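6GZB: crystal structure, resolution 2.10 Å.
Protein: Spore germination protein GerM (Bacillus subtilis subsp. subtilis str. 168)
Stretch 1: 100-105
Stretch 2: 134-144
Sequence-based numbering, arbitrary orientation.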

# COMPACT_ATOMS: atom_id res chain seq x y z
N PHE A 100 -15.23 1.81 5.48
CA PHE A 100 -14.65 0.84 4.55
C PHE A 100 -15.70 -0.16 4.12
O PHE A 100 -16.62 -0.45 4.87
CB PHE A 100 -13.48 0.09 5.21
CG PHE A 100 -12.29 0.95 5.49
CD1 PHE A 100 -12.21 1.69 6.66
CD2 PHE A 100 -11.27 1.05 4.55
CE1 PHE A 100 -11.11 2.49 6.91
CE2 PHE A 100 -10.20 1.89 4.78
CZ PHE A 100 -10.11 2.59 5.97
N ARG A 101 -15.50 -0.74 2.93
CA ARG A 101 -16.37 -1.82 2.46
C ARG A 101 -15.54 -2.99 1.93
O ARG A 101 -14.38 -2.83 1.58
CB ARG A 101 -17.32 -1.32 1.37
CG ARG A 101 -16.65 -0.84 0.09
CD ARG A 101 -17.68 -0.38 -0.95
NE ARG A 101 -17.12 0.43 -2.04
CZ ARG A 101 -16.96 0.01 -3.30
NH1 ARG A 101 -17.28 -1.23 -3.64
NH2 ARG A 101 -16.45 0.81 -4.21
N ALA A 102 -16.15 -4.18 1.92
CA ALA A 102 -15.52 -5.37 1.39
C ALA A 102 -15.42 -5.27 -0.13
O ALA A 102 -15.90 -4.31 -0.73
CB ALA A 102 -16.30 -6.60 1.80
N VAL A 103 -14.78 -6.25 -0.75
CA VAL A 103 -14.28 -6.09 -2.12
C VAL A 103 -14.88 -7.11 -3.08
O VAL A 103 -15.29 -6.78 -4.19
CB VAL A 103 -12.75 -6.21 -2.15
CG1 VAL A 103 -12.23 -6.13 -3.59
CG2 VAL A 103 -12.11 -5.13 -1.31
N LEU A 104 -14.83 -8.38 -2.70
CA LEU A 104 -15.31 -9.44 -3.58
C LEU A 104 -16.82 -9.62 -3.41
O LEU A 104 -17.35 -9.40 -2.32
CB LEU A 104 -14.59 -10.75 -3.27
CG LEU A 104 -13.07 -10.70 -3.41
CD1 LEU A 104 -12.44 -12.00 -2.95
CD2 LEU A 104 -12.69 -10.36 -4.85
N PRO A 105 -17.51 -10.00 -4.49
CA PRO A 105 -18.97 -10.17 -4.46
C PRO A 105 -19.40 -11.26 -3.50
O PRO A 105 -18.65 -12.21 -3.26
CB PRO A 105 -19.31 -10.54 -5.90
CG PRO A 105 -18.18 -10.01 -6.72
CD PRO A 105 -16.97 -10.17 -5.85
N GLU A 134 -17.09 -0.30 -12.23
CA GLU A 134 -16.32 0.77 -11.61
C GLU A 134 -15.29 0.24 -10.60
O GLU A 134 -14.33 0.93 -10.27
CB GLU A 134 -17.28 1.74 -10.90
CG GLU A 134 -18.17 2.53 -11.85
CD GLU A 134 -19.25 1.69 -12.52
OE1 GLU A 134 -19.89 0.85 -11.83
OE2 GLU A 134 -19.46 1.86 -13.74
N ASP A 135 -15.52 -0.96 -10.08
CA ASP A 135 -14.65 -1.53 -9.06
C ASP A 135 -13.59 -2.49 -9.63
O ASP A 135 -12.81 -3.07 -8.88
CB ASP A 135 -15.48 -2.27 -8.01
CG ASP A 135 -16.28 -1.32 -7.12
OD1 ASP A 135 -15.87 -0.15 -6.97
OD2 ASP A 135 -17.32 -1.75 -6.59
N GLU A 136 -13.55 -2.63 -10.95
CA GLU A 136 -12.77 -3.70 -11.58
C GLU A 136 -11.28 -3.66 -11.19
O GLU A 136 -10.72 -4.67 -10.76
CB GLU A 136 -12.90 -3.61 -13.09
CG GLU A 136 -12.32 -4.80 -13.82
CD GLU A 136 -12.96 -5.00 -15.18
OE1 GLU A 136 -12.49 -4.38 -16.15
OE2 GLU A 136 -13.92 -5.79 -15.25
N GLN A 137 -10.66 -2.50 -11.33
CA GLN A 137 -9.25 -2.35 -10.99
C GLN A 137 -9.02 -2.48 -9.49
O GLN A 137 -8.01 -3.00 -9.06
CB GLN A 137 -8.71 -1.00 -11.46
CG GLN A 137 -8.38 -0.93 -12.94
CD GLN A 137 -7.14 -0.12 -13.21
OE1 GLN A 137 -6.03 -0.64 -13.23
NE2 GLN A 137 -7.32 1.18 -13.38
N LYS A 138 -9.98 -2.00 -8.69
CA LYS A 138 -9.88 -2.12 -7.24
C LYS A 138 -9.76 -3.57 -6.82
O LYS A 138 -8.94 -3.91 -5.97
CB LYS A 138 -11.12 -1.50 -6.57
CG LYS A 138 -11.30 -0.02 -6.85
CD LYS A 138 -12.53 0.52 -6.13
CE LYS A 138 -13.06 1.77 -6.81
NZ LYS A 138 -12.06 2.86 -6.89
N ILE A 139 -10.60 -4.42 -7.41
CA ILE A 139 -10.61 -5.83 -7.08
C ILE A 139 -9.26 -6.50 -7.39
O ILE A 139 -8.72 -7.23 -6.56
CB ILE A 139 -11.76 -6.55 -7.81
CG1 ILE A 139 -13.09 -6.18 -7.15
CG2 ILE A 139 -11.57 -8.06 -7.79
CD1 ILE A 139 -14.28 -6.39 -8.05
N VAL A 140 -8.71 -6.22 -8.56
CA VAL A 140 -7.41 -6.79 -8.94
C VAL A 140 -6.32 -6.36 -7.96
O VAL A 140 -5.50 -7.16 -7.52
CB VAL A 140 -6.98 -6.37 -10.36
CG1 VAL A 140 -5.63 -6.97 -10.71
CG2 VAL A 140 -8.02 -6.81 -11.38
N GLN A 141 -6.30 -5.07 -7.63
CA GLN A 141 -5.29 -4.53 -6.73
C GLN A 141 -5.45 -5.06 -5.31
O GLN A 141 -4.45 -5.40 -4.66
CB GLN A 141 -5.34 -3.01 -6.73
CG GLN A 141 -4.86 -2.39 -8.03
CD GLN A 141 -5.28 -0.94 -8.20
OE1 GLN A 141 -5.90 -0.35 -7.31
NE2 GLN A 141 -4.92 -0.36 -9.34
N SER A 142 -6.70 -5.16 -4.85
CA SER A 142 -6.99 -5.70 -3.52
C SER A 142 -6.47 -7.13 -3.36
O SER A 142 -5.76 -7.45 -2.40
CB SER A 142 -8.49 -5.67 -3.26
OG SER A 142 -8.81 -6.33 -2.04
N VAL A 143 -6.84 -7.99 -4.29
CA VAL A 143 -6.40 -9.37 -4.26
C VAL A 143 -4.88 -9.46 -4.33
O VAL A 143 -4.25 -10.17 -3.56
CB VAL A 143 -7.03 -10.16 -5.43
CG1 VAL A 143 -6.38 -11.52 -5.56
CG2 VAL A 143 -8.52 -10.31 -5.23
N THR A 144 -4.29 -8.66 -5.21
CA THR A 144 -2.85 -8.69 -5.41
C THR A 144 -2.11 -8.27 -4.15
O THR A 144 -1.15 -8.91 -3.74
CB THR A 144 -2.42 -7.80 -6.59
OG1 THR A 144 -3.04 -8.26 -7.80
CG2 THR A 144 -0.91 -7.84 -6.77

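The strongest link between the two stretches is a two-pronged salt bridge. Arg-101 NH1 donates to Asp-135 OD2 at 3.0 Å, and Arg-101 NH2 donates to Asp-135 OD1, also at 3.0 Å. With N-H...O angles of 163° and 173°, both hydrogen bonds are nearly straight, because the carboxylate meets the guanidinium at its edge, near the plane, where two parallel N-H bonds can match two oxygens. Arg-101 reaches this position from a strand residue whose CA-to-CB bond already points toward the other stretch; chi1 is p, and chi2 and chi3 are both t, so the chain runs out extended. Lys-138 lends its aliphatic part nearby, its CD lying 4.4 Å from Arg-101 NH2.

Asp-135 also ties this charged pair to the helix backbone: its carbonyl O accepts from Ile-139 N at 3.0 Å. The i to i+4 pattern then continues through Ser-142 N to Lys-138 O at 2.8 Å and Val-143 N to Ile-139 O at 3.0 Å, which fixes the spacing of the residues that meet the loop.

Beyond the salt bridge the contact turns apolar. The CA atoms nearest each other are those of Val-103 and Ile-139, 6.2 Å apart. Val-103 is buried and points toward the helix. Its CG1 packs on Ile-139 CG1 at 3.7 Å, and both methyls lie against Ser-142 OG, Val-103 CG2 at 3.6 Å and Val-103 CG1 at 3.8 Å, a van der Waals contact with a hydroxyl whose hydrogen bonding is satisfied elsewhere in the structure. Leu-104 leaves its backbone sideways, but its end comes nearer, placing CD2 3.9 Å from Ile-139 CG2 and 4.2 Å from Val-143 CG2.

The rule is economical: one bidentate ion pair at the more exposed end, followed by buried loop side chains against Ile-139 and, three and four residues further along the helix, Ser-142 and Val-143, joins the two stretches, burying 315 Å² summed over both sides.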